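Local atomic coordinates of endo-1,4-beta-xylanase (Uncultured bacterium, PDB entry 7AX7), a protein that cleaves acetyl groups from acetylated xylan with the aid of cobalt, as the carbohydrate esterase family 4 domain of a multidomain xylanase. Residues A[6-11]-A[177-182]; A[32-37]-A[55-60]. One frame throughout, in Å; residues are numbered along the deposited sequence.

How the interactions relate
Both interactions build the parallel sheet of the NodB-like deacetylase fold, with centres about 10 Å apart. Interaction 2 lies inside the long chain loop that interaction 1 closes. Strands 4-11 and 33-36 are neighbours: Phe10 N lies 2.8 Å from Thr33 O and Phe10 O 2.8 Å from Phe35 N, both probable hydrogen bonds. Strand 4-11 thus meets 177-179 near Ile6 and 33-36 further on. The cobalt ion, held by Asp12, His62 and His66, sits where the strands end. Asp12 directly follows 6-11 and His62 comes two residues after 55-60; the ion is about 7 Å from the Phe35 side chain and about 10 Å from that of Thr9.

Interaction 1. Residues A[6-11]-A[177-182]; sequences IALTFD and YTFVTV
Leu8 lays its branch against the ring of Phe179, its CD1 3.3 Å from Phe179 CE1, a close apolar contact made at an oblique angle. With CG of Leu8 beside the backbone N (chi1 -78°), the branch swings back toward the ring. Two residues earlier in the strand, Ile6 packs against the ring of Tyr177, with Ile6 CD1 3.8 Å from Tyr177 CE1. An alanine in place of Tyr177 would probably open a gap beside Ile6 and Leu172 of helix 159-174, since the whole ring that packs on them would be gone. The backbones pair in parallel here, with Ile6 opposite Phe179. Ile6 N donates to Thr178 O at 2.9 Å, and Val180 N returns a 2.9 Å bond to Ile6 O. The strands are inclined by 46°, and past Phe179 the chains draw apart: Leu8 N and Val180 O are 4.2 Å apart. A water fills the place of the missing bond, accepting from Leu8 N at 3.0 Å and hydrogen-bonding to Val180 O at 2.8 Å. A second water joins Val180 O to Leu8 O. Further on, Thr9 CG2 meets Val182 CG2 at 3.8 Å, while Thr9 OG1 bonds to Ile150 O of the neighbouring strand 148-153 and to Arg100. A short, ring-flanked parallel pairing thus gives way at Val180 to waters, which satisfy Leu8 N and Val180 O where the two no longer meet directly.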
# COMPACT_ATOMS: atom_id res chain seq x y z
N ILE A 6 4.33 11.67 -4.83
CA ILE A 6 4.83 10.44 -4.22
C ILE A 6 3.66 9.71 -3.56
O ILE A 6 2.81 10.34 -2.91
CB ILE A 6 5.95 10.69 -3.20
CG1 ILE A 6 7.20 11.22 -3.88
CG2 ILE A 6 6.34 9.38 -2.53
CD1 ILE A 6 8.00 10.13 -4.57
N ALA A 7 3.62 8.40 -3.72
CA ALA A 7 2.56 7.58 -3.14
C ALA A 7 3.22 6.66 -2.12
O ALA A 7 3.79 5.62 -2.50
CB ALA A 7 1.82 6.79 -4.22
N LEU A 8 3.17 7.06 -0.85
CA LEU A 8 3.61 6.19 0.24
C LEU A 8 2.56 5.11 0.47
O LEU A 8 1.37 5.41 0.56
CB LEU A 8 3.82 7.00 1.52
CG LEU A 8 5.08 7.84 1.68
CD1 LEU A 8 5.05 8.57 3.03
CD2 LEU A 8 6.33 6.98 1.59
N THR A 9 2.99 3.85 0.55
CA THR A 9 2.05 2.75 0.65
C THR A 9 2.55 1.73 1.67
O THR A 9 3.76 1.55 1.87
CB THR A 9 1.82 2.05 -0.72
OG1 THR A 9 2.99 1.33 -1.12
CG2 THR A 9 1.47 3.07 -1.80
N PHE A 10 1.60 1.05 2.31
CA PHE A 10 1.89 0.17 3.43
C PHE A 10 1.19 -1.17 3.23
O PHE A 10 -0.02 -1.21 2.99
CB PHE A 10 1.45 0.80 4.76
CG PHE A 10 2.22 2.04 5.13
CD1 PHE A 10 3.39 1.94 5.88
CD2 PHE A 10 1.78 3.30 4.73
CE1 PHE A 10 4.11 3.08 6.23
CE2 PHE A 10 2.49 4.45 5.09
CZ PHE A 10 3.66 4.33 5.84
N ASP A 11 1.96 -2.26 3.34
CA ASP A 11 1.48 -3.63 3.21
C ASP A 11 1.35 -4.32 4.57
O ASP A 11 2.15 -4.09 5.48
CB ASP A 11 2.45 -4.47 2.37
CG ASP A 11 2.26 -4.30 0.88
OD1 ASP A 11 1.36 -3.53 0.46
OD2 ASP A 11 3.02 -4.95 0.13
N TYR A 177 8.22 17.19 -2.78
CA TYR A 177 7.22 16.20 -3.14
C TYR A 177 5.91 16.45 -2.43
O TYR A 177 5.86 17.03 -1.34
CB TYR A 177 7.72 14.79 -2.82
CG TYR A 177 8.85 14.31 -3.71
CD1 TYR A 177 8.59 13.81 -4.98
CD2 TYR A 177 10.16 14.34 -3.28
CE1 TYR A 177 9.62 13.36 -5.80
CE2 TYR A 177 11.20 13.89 -4.08
CZ TYR A 177 10.93 13.39 -5.34
OH TYR A 177 11.96 12.94 -6.15
N THR A 178 4.83 16.01 -3.06
CA THR A 178 3.48 16.08 -2.52
C THR A 178 2.97 14.65 -2.37
O THR A 178 3.10 13.85 -3.31
CB THR A 178 2.56 16.88 -3.45
OG1 THR A 178 2.97 18.26 -3.45
CG2 THR A 178 1.11 16.77 -3.00
N PHE A 179 2.41 14.33 -1.21
CA PHE A 179 1.98 12.96 -0.94
C PHE A 179 0.55 12.75 -1.42
O PHE A 179 -0.32 13.59 -1.19
CB PHE A 179 2.10 12.64 0.54
CG PHE A 179 3.51 12.56 1.02
CD1 PHE A 179 4.23 11.39 0.90
CD2 PHE A 179 4.13 13.67 1.59
CE1 PHE A 179 5.55 11.32 1.33
CE2 PHE A 179 5.44 13.60 2.02
CZ PHE A 179 6.15 12.43 1.89
N VAL A 180 0.32 11.63 -2.10
CA VAL A 180 -0.99 11.29 -2.64
C VAL A 180 -1.26 9.81 -2.40
O VAL A 180 -0.35 9.01 -2.20
CB VAL A 180 -1.08 11.60 -4.15
CG1 VAL A 180 -0.93 13.12 -4.40
CG2 VAL A 180 -0.03 10.82 -4.93
N THR A 181 -2.55 9.46 -2.40
CA THR A 181 -2.93 8.06 -2.47
C THR A 181 -2.66 7.53 -3.87
O THR A 181 -2.42 8.29 -4.81
CB THR A 181 -4.41 7.86 -2.11
OG1 THR A 181 -5.23 8.43 -3.14
CG2 THR A 181 -4.75 8.52 -0.76
N VAL A 182 -2.72 6.20 -4.02
CA VAL A 182 -2.53 5.60 -5.33
C VAL A 182 -3.64 6.04 -6.29
O VAL A 182 -3.36 6.41 -7.44
CB VAL A 182 -2.44 4.07 -5.21
CG1 VAL A 182 -2.28 3.41 -6.58
CG2 VAL A 182 -1.27 3.68 -4.31
O HOH W 1 -0.28 6.38 -1.26
O HOH W 2 1.25 9.18 0.08

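Interaction 2. Residues A[32-37]-A[55-60]; sequences ATFFLI and MGCELA
The beta-alpha-beta unit formed by strand 33-36, helix 46-54 and strand 58-61 is closed by this pairing of its two parallel strands. Four backbone hydrogen bonds lace them: Glu58 N to Ala32 O, Phe34 N to Glu58 O at 2.8 Å, Ala60 N to Phe34 O, and Leu36 N to Ala60 O at 2.8 Å. On one face of the sheet Ala60 CB sits over the ring of Phe35, 3.6 Å from its centroid and displaced toward the rim, a CH-pi contact; Arg100 makes a cation-pi contact with the same ring. Thr33 and Glu58 share that face: Glu58 CG is anti to the backbone N (chi1 178°) and the chain extended beyond it, which runs it alongside Thr33, and Thr33 CG2 packs 3.9 Å from Glu58 CB. Their polar ends are engaged beyond the pair, Thr33 OG1 with Val182 N and Glu58 OE2 with Ser183 OG, at the start of helix 182-189. Helix 46-54, the crossover of the unit, covers the opposite face, where Gln52 touches both Phe34 and Leu59. It ends in a Schellman motif at Gly56, whose positive phi turns the chain into Cys57. There Cys57 CB meets the edge of the Phe34 ring, lying in its plane 3.8 Å from CE1. Cys57 SG approaches that edge too, 5.2 Å from the centroid of the Phe34 ring. Further along, the side chains of Leu36 and Leu59 meet at an angle, Leu36 CD1 4.2 Å from Leu59 CD2.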
# COMPACT_ATOMS: atom_id res chain seq x y z
N ALA A 32 -1.80 8.22 2.85
CA ALA A 32 -1.09 7.05 2.34
C ALA A 32 -2.12 6.03 1.88
O ALA A 32 -3.33 6.22 2.04
CB ALA A 32 -0.16 6.45 3.40
N THR A 33 -1.62 4.94 1.31
CA THR A 33 -2.46 3.84 0.84
C THR A 33 -2.06 2.58 1.60
O THR A 33 -0.87 2.26 1.70
CB THR A 33 -2.29 3.62 -0.67
OG1 THR A 33 -2.52 4.86 -1.35
CG2 THR A 33 -3.27 2.56 -1.21
N PHE A 34 -3.04 1.86 2.12
CA PHE A 34 -2.82 0.65 2.91
C PHE A 34 -3.41 -0.54 2.17
O PHE A 34 -4.64 -0.63 2.02
CB PHE A 34 -3.42 0.78 4.31
CG PHE A 34 -2.76 1.83 5.15
CD1 PHE A 34 -3.18 3.16 5.08
CD2 PHE A 34 -1.71 1.50 5.99
CE1 PHE A 34 -2.55 4.14 5.85
CE2 PHE A 34 -1.09 2.47 6.77
CZ PHE A 34 -1.50 3.79 6.70
N PHE A 35 -2.54 -1.43 1.72
CA PHE A 35 -2.94 -2.68 1.09
C PHE A 35 -3.16 -3.71 2.19
O PHE A 35 -2.20 -4.18 2.82
CB PHE A 35 -1.88 -3.13 0.08
CG PHE A 35 -1.80 -2.24 -1.14
CD1 PHE A 35 -1.14 -1.02 -1.08
CD2 PHE A 35 -2.38 -2.63 -2.34
CE1 PHE A 35 -1.06 -0.19 -2.21
CE2 PHE A 35 -2.32 -1.81 -3.48
CZ PHE A 35 -1.66 -0.59 -3.41
N LEU A 36 -4.42 -4.03 2.44
CA LEU A 36 -4.78 -4.80 3.61
C LEU A 36 -4.85 -6.28 3.29
O LEU A 36 -5.24 -6.69 2.19
CB LEU A 36 -6.12 -4.34 4.18
CG LEU A 36 -6.34 -2.84 4.45
CD1 LEU A 36 -7.75 -2.62 4.99
CD2 LEU A 36 -5.30 -2.29 5.41
N ILE A 37 -4.48 -7.09 4.28
CA ILE A 37 -4.71 -8.52 4.26
C ILE A 37 -6.13 -8.77 4.76
O ILE A 37 -6.49 -8.34 5.86
CB ILE A 37 -3.67 -9.25 5.13
CG1 ILE A 37 -2.26 -8.98 4.59
CG2 ILE A 37 -3.98 -10.75 5.21
CD1 ILE A 37 -1.13 -9.56 5.43
N MET A 55 -9.19 9.75 7.88
CA MET A 55 -8.03 10.52 7.46
C MET A 55 -7.85 10.54 5.94
O MET A 55 -6.84 11.07 5.46
CB MET A 55 -6.76 9.95 8.11
CG MET A 55 -6.68 10.21 9.60
SD MET A 55 -5.37 9.27 10.40
CE MET A 55 -3.93 9.62 9.35
N GLY A 56 -8.78 9.97 5.19
CA GLY A 56 -8.63 9.96 3.75
C GLY A 56 -7.50 9.09 3.24
O GLY A 56 -7.01 9.32 2.13
N CYS A 57 -7.05 8.12 4.03
CA CYS A 57 -6.09 7.15 3.53
C CYS A 57 -6.84 6.11 2.72
O CYS A 57 -7.95 5.71 3.08
CB CYS A 57 -5.32 6.48 4.67
SG CYS A 57 -4.23 7.61 5.59
N GLU A 58 -6.24 5.68 1.62
CA GLU A 58 -6.89 4.74 0.72
C GLU A 58 -6.68 3.31 1.19
O GLU A 58 -5.57 2.94 1.59
CB GLU A 58 -6.35 4.89 -0.71
CG GLU A 58 -6.97 3.89 -1.68
CD GLU A 58 -6.70 4.24 -3.13
OE1 GLU A 58 -5.75 5.01 -3.40
OE2 GLU A 58 -7.45 3.75 -4.01
N LEU A 59 -7.73 2.51 1.12
CA LEU A 59 -7.64 1.09 1.44
C LEU A 59 -7.64 0.27 0.15
O LEU A 59 -8.49 0.47 -0.73
CB LEU A 59 -8.77 0.67 2.38
CG LEU A 59 -8.94 1.47 3.68
CD1 LEU A 59 -10.05 0.87 4.55
CD2 LEU A 59 -7.63 1.53 4.48
N ALA A 60 -6.70 -0.67 0.04
CA ALA A 60 -6.50 -1.50 -1.15
C ALA A 60 -6.31 -2.96 -0.72
O ALA A 60 -6.26 -3.28 0.47
CB ALA A 60 -5.29 -1.00 -1.97